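Local structure of phthiocerol synthesis polyketide synthase type I PpsC (7AHB) at residues S54-Q59 and G136-E141; I109-I114 and V159-S164; R165-L170 and I235-H240; E195-I200 and V208-P213. The protein probably selects an acyl-CoA extender unit and loads it onto the acyl carrier protein during phthiocerol chain assembly in Mycobacterium tuberculosis. All blocks are in the same frame, centred on the assembly; numbering follows the deposited sequence.

Contact 1. Residues S54-Q59 and G136-E141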
loop_
_atom_site.group_PDB
_atom_site.type_symbol
_atom_site.label_atom_id
_atom_site.label_comp_id
_atom_site.label_asym_id
_atom_site.label_seq_id
_atom_site.Cartn_x
_atom_site.Cartn_y
_atom_site.Cartn_z
ATOM N N SER A 54 -2.049 0.670 -0.096
ATOM C CA SER A 54 -1.344 0.156 1.058
ATOM C C SER A 54 -0.337 -0.901 0.634
ATOM O O SER A 54 -0.477 -1.553 -0.405
ATOM C CB SER A 54 -2.327 -0.440 2.059
ATOM O OG SER A 54 -1.629 -1.029 3.128
ATOM N N GLY A 55 0.672 -1.076 1.463
ATOM C CA GLY A 55 1.700 -2.061 1.228
ATOM C C GLY A 55 1.495 -3.375 1.936
ATOM O O GLY A 55 2.295 -4.304 1.767
ATOM N N ARG A 56 0.444 -3.498 2.733
ATOM C CA ARG A 56 0.212 -4.706 3.510
ATOM C C ARG A 56 -0.851 -5.572 2.848
ATOM O O ARG A 56 -1.896 -5.077 2.409
ATOM C CB ARG A 56 -0.228 -4.371 4.938
ATOM C CG ARG A 56 0.851 -3.826 5.887
ATOM C CD ARG A 56 2.059 -4.777 6.055
ATOM N NE ARG A 56 3.139 -4.393 5.123
ATOM C CZ ARG A 56 3.835 -3.241 5.184
ATOM N NH1 ARG A 56 3.576 -2.359 6.153
ATOM N NH2 ARG A 56 4.796 -2.962 4.275
ATOM N N GLY A 57 -0.590 -6.877 2.797
ATOM C CA GLY A 57 -1.614 -7.824 2.389
ATOM C C GLY A 57 -2.587 -8.041 3.530
ATOM O O GLY A 57 -2.176 -8.244 4.677
ATOM N N SER A 58 -3.887 -7.984 3.221
ATOM C CA SER A 58 -4.914 -8.044 4.253
ATOM C C SER A 58 -6.032 -8.982 3.829
ATOM O O SER A 58 -7.218 -8.713 4.057
ATOM C CB SER A 58 -5.471 -6.655 4.559
ATOM O OG SER A 58 -4.445 -5.676 4.482
ATOM N N GLN A 59 -5.668 -10.097 3.203
ATOM C CA GLN A 59 -6.666 -11.052 2.750
ATOM C C GLN A 59 -7.571 -11.479 3.898
ATOM O O GLN A 59 -7.123 -11.684 5.031
ATOM C CB GLN A 59 -5.975 -12.270 2.149
ATOM C CG GLN A 59 -5.124 -13.049 3.159
ATOM C CD GLN A 59 -4.314 -14.147 2.482
ATOM O OE1 GLN A 59 -4.837 -14.886 1.606
ATOM N NE2 GLN A 59 -3.027 -14.237 2.838
ATOM N N GLY A 136 1.406 5.800 -2.989
ATOM C CA GLY A 136 1.753 4.427 -2.674
ATOM C C GLY A 136 2.526 4.286 -1.367
ATOM O O GLY A 136 3.560 4.919 -1.169
ATOM N N HIS A 137 1.990 3.486 -0.461
ATOM C CA HIS A 137 2.559 3.194 0.853
ATOM C C HIS A 137 3.344 1.898 0.737
ATOM O O HIS A 137 2.776 0.862 0.401
ATOM C CB HIS A 137 1.419 3.088 1.867
ATOM C CG HIS A 137 1.796 2.534 3.205
ATOM N ND1 HIS A 137 2.061 1.197 3.408
ATOM C CD2 HIS A 137 1.841 3.114 4.427
ATOM C CE1 HIS A 137 2.312 0.988 4.689
ATOM N NE2 HIS A 137 2.190 2.138 5.327
ATOM N N SER A 138 4.647 1.969 0.980
ATOM C CA SER A 138 5.546 0.820 0.922
ATOM C C SER A 138 5.348 0.125 -0.428
ATOM O O SER A 138 5.327 0.792 -1.475
ATOM C CB SER A 138 5.300 -0.053 2.170
ATOM O OG SER A 138 6.050 -1.248 2.097
ATOM N N MET A 139 5.205 -1.193 -0.465
ATOM C CA MET A 139 5.154 -1.873 -1.752
ATOM C C MET A 139 3.927 -1.463 -2.563
ATOM O O MET A 139 3.876 -1.711 -3.766
ATOM C CB MET A 139 5.139 -3.400 -1.579
ATOM C CG MET A 139 5.948 -3.965 -0.432
ATOM S SD MET A 139 7.784 -3.840 -0.468
ATOM C CE MET A 139 8.087 -4.266 1.232
ATOM N N GLY A 140 2.930 -0.858 -1.932
ATOM C CA GLY A 140 1.797 -0.324 -2.660
ATOM C C GLY A 140 2.144 0.746 -3.683
ATOM O O GLY A 140 1.276 1.106 -4.486
ATOM N N GLU A 141 3.377 1.258 -3.677
ATOM C CA GLU A 141 3.773 2.239 -4.676
ATOM C C GLU A 141 3.855 1.627 -6.072
ATOM O O GLU A 141 3.761 2.352 -7.064
ATOM C CB GLU A 141 5.117 2.870 -4.288
ATOM C CG GLU A 141 5.552 3.986 -5.181
ATOM C CD GLU A 141 6.352 5.080 -4.485
ATOM O OE1 GLU A 141 5.824 5.801 -3.593
ATOM O OE2 GLU A 141 7.540 5.199 -4.835
#
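The probable active-site turn of the acyltransferase domain, 136-141, lies against loop 54-59, with the imidazole of His137 meeting the peptide N-H of Gly55. Gly55 N donates to His137 ND1 over 3.3 Å, bent at 144° and approaching 27° out of the ring plane. With CG anti to its own backbone N (chi1 169°), His137 swings its ring over to this loop, where Phe300 packs edge-to-face on it. Residues 136-140 read Gly-His-Ser-Met-Gly, the GxSxG pattern of a nucleophile elbow, in which Ser138 is the probable nucleophile. Its OG is hydrogen-bonded to His240 NE2. The two loops run close at their glycines: Gly55 CA is 3.6 Å from Gly140 N, and Gly140 CA makes a CA-H...O contact of 3.4 Å with Ser54 O; glycine suits both places, since each alpha carbon lies close against the other loop. Serine suits position 54 because its OG accepts from Arg56 N at 3.2 Å, closing an ST turn at the start of the loop. The Arg56 chain, bent at chi2 and chi3, then curls back so that NH1 comes to 3.9 Å from His137 CE1 at the edge of the imidazole, while NH2 reaches 3.0 Å from Ser138 OG.

Contact 2. Residues I109-I114 and V159-S164; sequences IQLGLI and VTAVRS
Helices 106-126 and 153-167 pack antiparallel in the large subdomain of the acyltransferase, and their interface is pinned by Arg163 gripping Gln110. Over these segments the axes come within 9.1 Å, with their directions 160° apart. Arg163 reaches over side-on and gives two N-H groups to the single atom Gln110 OE1. Arg163 NE, 2.8 Å from Gln110 OE1, lies in the carbonyl plane on a lone pair, whereas Arg163 NH2 stands above that plane at an apparent 2.5 Å from the same OE1, a length to be read with caution. OE1 itself lies in the guanidinium plane, although the amide and guanidinium planes are turned 51° apart. The bend of the arginine chain (chi3 57°) brings this edge round to the glutamine. Arg163 also packs on Met139 of the nucleophile-elbow pattern and on Val142, and its place in the sequence matches the arginine that, in related malonyl transferases, holds the extender carboxylate. Gln110 would then be a second-shell residue fixing the rotation of that guanidinium. Thr160 is small enough to nestle between the helices: its CG2 lies 3.5 Å from Gln110 O and 3.9 Å from Leu111 CD2, and Leu111 CD2 also packs on Ala161. Thr160 OG1 is hydrogen-bonded to Gly156 O of its own helix, and Ile114 CD1 packs on it at 3.7 Å. Ser164 likewise spends its OG internally, donating to Thr160 O at 2.8 Å, on the opposite face of that carbonyl from Ser164 N.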
loop_
_atom_site.group_PDB
_atom_site.type_symbol
_atom_site.label_atom_id
_atom_site.label_comp_id
_atom_site.label_asym_id
_atom_site.label_seq_id
_atom_site.Cartn_x
_atom_site.Cartn_y
_atom_site.Cartn_z
ATOM N N ILE A 109 1.217 -13.535 -1.649
ATOM C CA ILE A 109 0.652 -12.408 -0.900
ATOM C C ILE A 109 0.834 -11.095 -1.662
ATOM O O ILE A 109 -0.111 -10.314 -1.820
ATOM C CB ILE A 109 1.277 -12.343 0.511
ATOM C CG1 ILE A 109 0.727 -13.482 1.374
ATOM C CG2 ILE A 109 1.008 -11.015 1.157
ATOM C CD1 ILE A 109 1.466 -13.674 2.706
ATOM N N GLN A 110 2.054 -10.814 -2.118
ATOM C CA GLN A 110 2.302 -9.552 -2.812
ATOM C C GLN A 110 1.608 -9.511 -4.178
ATOM O O GLN A 110 1.024 -8.481 -4.568
ATOM C CB GLN A 110 3.817 -9.328 -2.964
ATOM C CG GLN A 110 4.550 -8.995 -1.654
ATOM C CD GLN A 110 5.882 -8.206 -1.899
ATOM O OE1 GLN A 110 6.144 -7.671 -3.010
ATOM N NE2 GLN A 110 6.714 -8.119 -0.846
ATOM N N LEU A 111 1.694 -10.603 -4.934
ATOM C CA LEU A 111 1.056 -10.642 -6.248
ATOM C C LEU A 111 -0.463 -10.529 -6.125
ATOM O O LEU A 111 -1.105 -9.776 -6.872
ATOM C CB LEU A 111 1.444 -11.929 -6.974
ATOM C CG LEU A 111 2.847 -11.952 -7.575
ATOM C CD1 LEU A 111 3.279 -13.337 -7.951
ATOM C CD2 LEU A 111 2.856 -10.982 -8.792
ATOM N N GLY A 112 -1.059 -11.304 -5.207
ATOM C CA GLY A 112 -2.489 -11.185 -4.963
ATOM C C GLY A 112 -2.913 -9.777 -4.580
ATOM O O GLY A 112 -3.964 -9.291 -5.009
ATOM N N LEU A 113 -2.123 -9.115 -3.738
ATOM C CA LEU A 113 -2.488 -7.780 -3.288
ATOM C C LEU A 113 -2.554 -6.795 -4.453
ATOM O O LEU A 113 -3.510 -6.025 -4.584
ATOM C CB LEU A 113 -1.483 -7.304 -2.248
ATOM C CG LEU A 113 -1.617 -5.854 -1.801
ATOM C CD1 LEU A 113 -3.012 -5.614 -1.204
ATOM C CD2 LEU A 113 -0.498 -5.453 -0.809
ATOM N N ILE A 114 -1.562 -6.819 -5.332
ATOM C CA ILE A 114 -1.594 -5.836 -6.412
ATOM C C ILE A 114 -2.748 -6.132 -7.362
ATOM O O ILE A 114 -3.365 -5.215 -7.916
ATOM C CB ILE A 114 -0.242 -5.760 -7.146
ATOM C CG1 ILE A 114 -0.296 -4.665 -8.235
ATOM C CG2 ILE A 114 0.138 -7.088 -7.737
ATOM C CD1 ILE A 114 1.045 -4.185 -8.718
ATOM N N VAL A 159 7.401 -6.252 -11.535
ATOM C CA VAL A 159 8.132 -5.722 -10.387
ATOM C C VAL A 159 7.773 -6.509 -9.136
ATOM O O VAL A 159 8.638 -6.851 -8.321
ATOM C CB VAL A 159 7.839 -4.221 -10.187
ATOM C CG1 VAL A 159 8.468 -3.750 -8.903
ATOM C CG2 VAL A 159 8.335 -3.412 -11.383
ATOM N N THR A 160 6.473 -6.749 -8.940
ATOM C CA THR A 160 6.016 -7.469 -7.758
ATOM C C THR A 160 6.569 -8.882 -7.724
ATOM O O THR A 160 7.043 -9.332 -6.675
ATOM C CB THR A 160 4.493 -7.486 -7.718
ATOM O OG1 THR A 160 4.028 -6.130 -7.766
ATOM C CG2 THR A 160 3.987 -8.120 -6.470
ATOM N N ALA A 161 6.575 -9.561 -8.875
ATOM C CA ALA A 161 7.069 -10.934 -8.955
ATOM C C ALA A 161 8.551 -11.019 -8.623
ATOM O O ALA A 161 8.977 -11.891 -7.853
ATOM C CB ALA A 161 6.827 -11.497 -10.350
ATOM N N VAL A 162 9.353 -10.124 -9.207
ATOM C CA VAL A 162 10.791 -10.127 -8.959
ATOM C C VAL A 162 11.071 -9.828 -7.489
ATOM O O VAL A 162 11.742 -10.595 -6.796
ATOM C CB VAL A 162 11.496 -9.107 -9.873
ATOM C CG1 VAL A 162 12.943 -8.927 -9.440
ATOM C CG2 VAL A 162 11.420 -9.533 -11.342
ATOM N N ARG A 163 10.566 -8.694 -6.996
ATOM C CA ARG A 163 10.861 -8.282 -5.627
ATOM C C ARG A 163 10.428 -9.346 -4.636
ATOM O O ARG A 163 11.183 -9.696 -3.725
ATOM C CB ARG A 163 10.175 -6.956 -5.295
ATOM C CG ARG A 163 10.438 -6.480 -3.856
ATOM C CD ARG A 163 9.479 -5.334 -3.491
ATOM N NE ARG A 163 8.088 -5.758 -3.666
ATOM C CZ ARG A 163 7.127 -4.993 -4.173
ATOM N NH1 ARG A 163 7.366 -3.718 -4.531
ATOM N NH2 ARG A 163 5.916 -5.493 -4.277
ATOM N N SER A 164 9.203 -9.869 -4.796
ATOM C CA SER A 164 8.688 -10.843 -3.833
ATOM C C SER A 164 9.471 -12.148 -3.874
ATOM O O SER A 164 9.654 -12.792 -2.834
ATOM C CB SER A 164 7.198 -11.101 -4.065
ATOM O OG SER A 164 6.948 -11.739 -5.283
#

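Contact 3. Residues R165-L170 and I235-H240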
loop_
_atom_site.group_PDB
_atom_site.type_symbol
_atom_site.label_atom_id
_atom_site.label_comp_id
_atom_site.label_asym_id
_atom_site.label_seq_id
_atom_site.Cartn_x
_atom_site.Cartn_y
_atom_site.Cartn_z
ATOM N N ARG A 165 9.944 -12.561 -5.048
ATOM C CA ARG A 165 10.773 -13.760 -5.109
ATOM C C ARG A 165 12.111 -13.545 -4.412
ATOM O O ARG A 165 12.648 -14.471 -3.785
ATOM C CB ARG A 165 11.009 -14.179 -6.554
ATOM C CG ARG A 165 11.771 -15.486 -6.665
ATOM C CD ARG A 165 12.927 -15.387 -7.660
ATOM N NE ARG A 165 12.473 -14.974 -8.984
ATOM C CZ ARG A 165 12.835 -13.848 -9.596
ATOM N NH1 ARG A 165 13.669 -12.998 -9.008
ATOM N NH2 ARG A 165 12.339 -13.567 -10.805
ATOM N N LEU A 166 12.681 -12.346 -4.554
ATOM C CA LEU A 166 13.922 -12.017 -3.867
ATOM C C LEU A 166 13.751 -11.973 -2.350
ATOM O O LEU A 166 14.682 -12.309 -1.625
ATOM C CB LEU A 166 14.459 -10.673 -4.374
ATOM C CG LEU A 166 14.849 -10.659 -5.861
ATOM C CD1 LEU A 166 15.352 -9.308 -6.296
ATOM C CD2 LEU A 166 15.931 -11.715 -6.112
ATOM N N MET A 167 12.605 -11.534 -1.858
ATOM C CA MET A 167 12.364 -11.458 -0.434
ATOM C C MET A 167 11.924 -12.773 0.173
ATOM O O MET A 167 12.137 -12.968 1.371
ATOM C CB MET A 167 11.311 -10.375 -0.165
ATOM C CG MET A 167 11.786 -8.958 -0.509
ATOM S SD MET A 167 10.487 -7.699 -0.432
ATOM C CE MET A 167 10.128 -7.749 1.317
ATOM N N ALA A 168 11.358 -13.673 -0.614
ATOM C CA ALA A 168 10.824 -14.911 -0.054
ATOM C C ALA A 168 11.830 -15.706 0.761
ATOM O O ALA A 168 11.449 -16.211 1.833
ATOM C CB ALA A 168 10.269 -15.770 -1.189
ATOM N N PRO A 169 13.082 -15.885 0.329
ATOM C CA PRO A 169 14.016 -16.688 1.139
ATOM C C PRO A 169 14.253 -16.119 2.526
ATOM O O PRO A 169 14.698 -16.858 3.412
ATOM C CB PRO A 169 15.302 -16.694 0.300
ATOM C CG PRO A 169 14.847 -16.396 -1.104
ATOM C CD PRO A 169 13.675 -15.453 -0.952
ATOM N N LEU A 170 13.966 -14.833 2.738
ATOM C CA LEU A 170 14.145 -14.163 4.019
ATOM C C LEU A 170 12.991 -14.380 4.991
ATOM O O LEU A 170 13.122 -14.022 6.174
ATOM C CB LEU A 170 14.318 -12.659 3.797
ATOM C CG LEU A 170 15.549 -12.302 2.965
ATOM C CD1 LEU A 170 15.605 -10.793 2.653
ATOM C CD2 LEU A 170 16.789 -12.755 3.724
ATOM N N ILE A 235 3.646 -9.295 9.055
ATOM C CA ILE A 235 4.622 -9.403 7.977
ATOM C C ILE A 235 5.788 -10.206 8.509
ATOM O O ILE A 235 6.096 -10.153 9.698
ATOM C CB ILE A 235 5.050 -8.004 7.458
ATOM C CG1 ILE A 235 5.818 -8.139 6.144
ATOM C CG2 ILE A 235 5.913 -7.278 8.486
ATOM C CD1 ILE A 235 6.268 -6.804 5.555
ATOM N N GLU A 236 6.404 -11.006 7.632
ATOM C CA GLU A 236 7.448 -11.941 8.041
ATOM C C GLU A 236 8.783 -11.645 7.363
ATOM O O GLU A 236 9.644 -12.533 7.292
ATOM C CB GLU A 236 6.997 -13.387 7.773
ATOM C CG GLU A 236 5.602 -13.716 8.354
ATOM C CD GLU A 236 5.489 -13.453 9.850
ATOM O OE1 GLU A 236 6.470 -13.743 10.565
ATOM O OE2 GLU A 236 4.439 -12.914 10.300
ATOM N N VAL A 237 8.974 -10.409 6.887
ATOM C CA VAL A 237 10.264 -9.893 6.447
ATOM C C VAL A 237 10.411 -8.474 6.987
ATOM O O VAL A 237 9.457 -7.873 7.493
ATOM C CB VAL A 237 10.422 -9.884 4.918
ATOM C CG1 VAL A 237 10.715 -11.321 4.417
ATOM C CG2 VAL A 237 9.205 -9.301 4.236
ATOM N N ALA A 238 11.625 -7.927 6.813
ATOM C CA ALA A 238 11.972 -6.607 7.349
ATOM C C ALA A 238 12.313 -5.655 6.208
ATOM O O ALA A 238 13.492 -5.371 5.953
ATOM C CB ALA A 238 13.154 -6.684 8.333
ATOM N N PRO A 239 11.324 -5.169 5.470
ATOM C CA PRO A 239 11.608 -4.192 4.419
ATOM C C PRO A 239 11.935 -2.849 5.050
ATOM O O PRO A 239 11.780 -2.647 6.257
ATOM C CB PRO A 239 10.310 -4.135 3.633
ATOM C CG PRO A 239 9.258 -4.395 4.693
ATOM C CD PRO A 239 9.879 -5.435 5.589
ATOM N N HIS A 240 12.395 -1.921 4.214
ATOM C CA HIS A 240 12.704 -0.561 4.665
ATOM C C HIS A 240 13.728 -0.591 5.799
ATOM O O HIS A 240 13.554 0.040 6.846
ATOM C CB HIS A 240 11.419 0.156 5.080
ATOM C CG HIS A 240 10.301 -0.038 4.107
ATOM N ND1 HIS A 240 10.374 0.393 2.798
ATOM C CD2 HIS A 240 9.116 -0.682 4.225
ATOM C CE1 HIS A 240 9.278 0.029 2.157
ATOM N NE2 HIS A 240 8.484 -0.593 3.008
#
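Met167 and Val237 meet at a methyl-to-methyl contact, Met167 CE to Val237 CG2, which at 3.4 Å is tighter than usual van der Waals packing. The two side chains cross at about a right angle. The turn at the end of the methionine chain (chi3 65°) brings CE round to this position and also places it 4.3 Å from Pro239 CB. An unbranched, flexible methionine suits a spot where one methyl must serve two neighbours. The other valine branch, CG1, faces the chain at the end of helix 153-167: it lies 3.7 Å from Met167 O and 3.9 Å from Leu170 CB, so the beta-branched residue touches both sides of the turn. That turn is 3-10 in character, and Leu170 N bonds to Met167 O at 2.9 Å. Residues 237-240, Val-Ala-Pro-His, probably occupy the place of the YASH or HAFH motif associated with extender-unit choice in polyketide acyltransferases, with His240 the likely catalytic partner of the probable nucleophile, Ser138. His240 ND1 is hydrogen-bonded to Asn296 O, which restrains the ring's rotation. Pro239 CB sits 3.7 Å above one face of that imidazole, offset toward the rim. Farther back, the loop is tied down by the Glu236 salt bridge to Arg232 and by a backbone bond between Glu236 and Gly172.

Contact 4. Residues E195-I200 and V208-P213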
loop_
_atom_site.group_PDB
_atom_site.type_symbol
_atom_site.label_atom_id
_atom_site.label_comp_id
_atom_site.label_asym_id
_atom_site.label_seq_id
_atom_site.Cartn_x
_atom_site.Cartn_y
_atom_site.Cartn_z
ATOM N N GLU A 195 20.610 -2.934 14.066
ATOM C CA GLU A 195 19.925 -3.790 13.111
ATOM C C GLU A 195 18.469 -3.400 12.901
ATOM O O GLU A 195 17.835 -3.910 11.974
ATOM C CB GLU A 195 19.999 -5.257 13.575
ATOM C CG GLU A 195 21.437 -5.781 13.666
ATOM C CD GLU A 195 21.526 -7.195 14.175
ATOM O OE1 GLU A 195 20.670 -8.017 13.827
ATOM O OE2 GLU A 195 22.459 -7.488 14.945
ATOM N N VAL A 196 17.929 -2.507 13.722
ATOM C CA VAL A 196 16.538 -2.071 13.621
ATOM C C VAL A 196 16.511 -0.694 12.991
ATOM O O VAL A 196 17.336 0.164 13.345
ATOM C CB VAL A 196 15.864 -2.045 15.003
ATOM C CG1 VAL A 196 14.466 -1.483 14.904
ATOM C CG2 VAL A 196 15.858 -3.478 15.593
ATOM N N SER A 197 15.551 -0.477 12.066
ATOM C CA SER A 197 15.413 0.793 11.365
ATOM C C SER A 197 14.047 1.432 11.608
ATOM O O SER A 197 13.077 0.763 11.964
ATOM C CB SER A 197 15.597 0.600 9.841
ATOM O OG SER A 197 14.553 -0.219 9.332
ATOM N N LEU A 198 13.966 2.745 11.373
ATOM C CA LEU A 198 12.677 3.412 11.223
ATOM C C LEU A 198 12.164 3.058 9.829
ATOM O O LEU A 198 12.763 3.454 8.829
ATOM C CB LEU A 198 12.826 4.923 11.394
ATOM C CG LEU A 198 11.520 5.698 11.502
ATOM C CD1 LEU A 198 11.721 7.022 12.262
ATOM C CD2 LEU A 198 10.931 5.981 10.115
ATOM N N GLY A 199 11.083 2.287 9.751
ATOM C CA GLY A 199 10.619 1.765 8.475
ATOM C C GLY A 199 9.562 2.598 7.787
ATOM O O GLY A 199 9.610 2.785 6.561
ATOM N N ILE A 200 8.607 3.111 8.556
ATOM C CA ILE A 200 7.514 3.897 7.997
ATOM C C ILE A 200 7.256 5.086 8.904
ATOM O O ILE A 200 7.015 4.915 10.103
ATOM C CB ILE A 200 6.217 3.080 7.825
ATOM C CG1 ILE A 200 6.481 1.857 6.932
ATOM C CG2 ILE A 200 5.102 3.957 7.225
ATOM C CD1 ILE A 200 5.238 1.007 6.660
ATOM N N VAL A 208 6.616 3.050 12.363
ATOM C CA VAL A 208 6.839 1.618 12.214
ATOM C C VAL A 208 8.338 1.375 12.216
ATOM O O VAL A 208 9.085 2.074 11.517
ATOM C CB VAL A 208 6.197 1.058 10.927
ATOM C CG1 VAL A 208 6.506 -0.438 10.808
ATOM C CG2 VAL A 208 4.700 1.292 10.942
ATOM N N ILE A 209 8.771 0.385 12.998
ATOM C CA ILE A 209 10.152 -0.059 13.023
ATOM C C ILE A 209 10.243 -1.414 12.330
ATOM O O ILE A 209 9.275 -2.190 12.250
ATOM C CB ILE A 209 10.714 -0.132 14.457
ATOM C CG1 ILE A 209 9.859 -1.057 15.329
ATOM C CG2 ILE A 209 10.818 1.255 15.051
ATOM C CD1 ILE A 209 10.489 -1.334 16.747
ATOM N N SER A 210 11.436 -1.714 11.845
ATOM C CA SER A 210 11.634 -2.906 11.044
ATOM C C SER A 210 12.961 -3.532 11.423
ATOM O O SER A 210 13.930 -2.817 11.662
ATOM C CB SER A 210 11.601 -2.569 9.529
ATOM O OG SER A 210 11.864 -3.727 8.782
ATOM N N GLY A 211 13.001 -4.865 11.482
ATOM C CA GLY A 211 14.234 -5.544 11.776
ATOM C C GLY A 211 14.024 -6.977 12.240
ATOM O O GLY A 211 12.943 -7.558 12.110
ATOM N N PRO A 212 15.074 -7.578 12.772
ATOM C CA PRO A 212 14.993 -9.002 13.206
ATOM C C PRO A 212 13.904 -9.207 14.244
ATOM O O PRO A 212 13.724 -8.374 15.147
ATOM C CB PRO A 212 16.382 -9.274 13.791
ATOM C CG PRO A 212 17.292 -8.238 13.166
ATOM C CD PRO A 212 16.421 -7.003 12.930
ATOM N N PRO A 213 13.171 -10.330 14.170
ATOM C CA PRO A 213 11.949 -10.444 14.990
ATOM C C PRO A 213 12.200 -10.457 16.482
ATOM O O PRO A 213 11.366 -9.937 17.231
ATOM C CB PRO A 213 11.317 -11.760 14.508
ATOM C CG PRO A 213 12.441 -12.510 13.833
ATOM C CD PRO A 213 13.299 -11.434 13.201
#
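Val208 O is held by two successive backbone amides, Gly199 N at 2.7 Å and Ile200 N at 3.2 Å, and both donors are tilted from the carbonyl plane. This is a classic beta bulge in the hairpin of strands 197-201 and 207-211, part of the four-stranded antiparallel sheet in what is probably the ferredoxin-like small subdomain. The register shifts by one residue here, and Ile200 pairs with Val208 as a hydrogen-bonded pair, Val208 N to Ile200 O at 3.0 Å. Their side chains lie side by side, CB to CB 3.7 Å, and the Ile200 side chain touches Arg56 and His137 of the probable active-site loops. Beyond the bulge, Ser197 and Ser210 form a second hydrogen-bonded pair, with Ser197 N donating to Ser210 O at 2.9 Å, nearly straight. Serine suits both positions, since their hydroxyls bond the carbonyls of His240 and Pro239. On the face of Leu198 and Ile209 the packing is apolar; Val196, just before the strand, has CG1 anti to the backbone N (chi1 175°), which sets that methyl 4.0 Å from Ile209 CB, and both residues pack on helix 213-225. Gly211 adopts backbone angles that call for glycine, and Pro212 follows at the N-cap position, right before that helix. Glu195 crosses this ring at about a right angle, its OE1 3.4 Å from Pro212 CG.

Along the chain contact 1 crosses contact 2, contact 3 follows in series, and contact 4 is nested inside the loop that contact 3 closes. Contact 1, near the centre of the chain, uses loops leaving strands 49-53 and 133-136 of the parallel sheet. Contacts 2 and 3, with centres about 11 Å apart, share helix 153-167; the hairpin of contact 4 belongs to the antiparallel sheet. Contact 1 touches all the others, whereas contacts 2 and 4, about 21 Å between centres, do not meet. Loop 235-240 thus bridges the helical layer, the hairpin and the serine-bearing turn, placing Ser138 and His240, probably the catalytic pair, where the two sheets' subdomains come together.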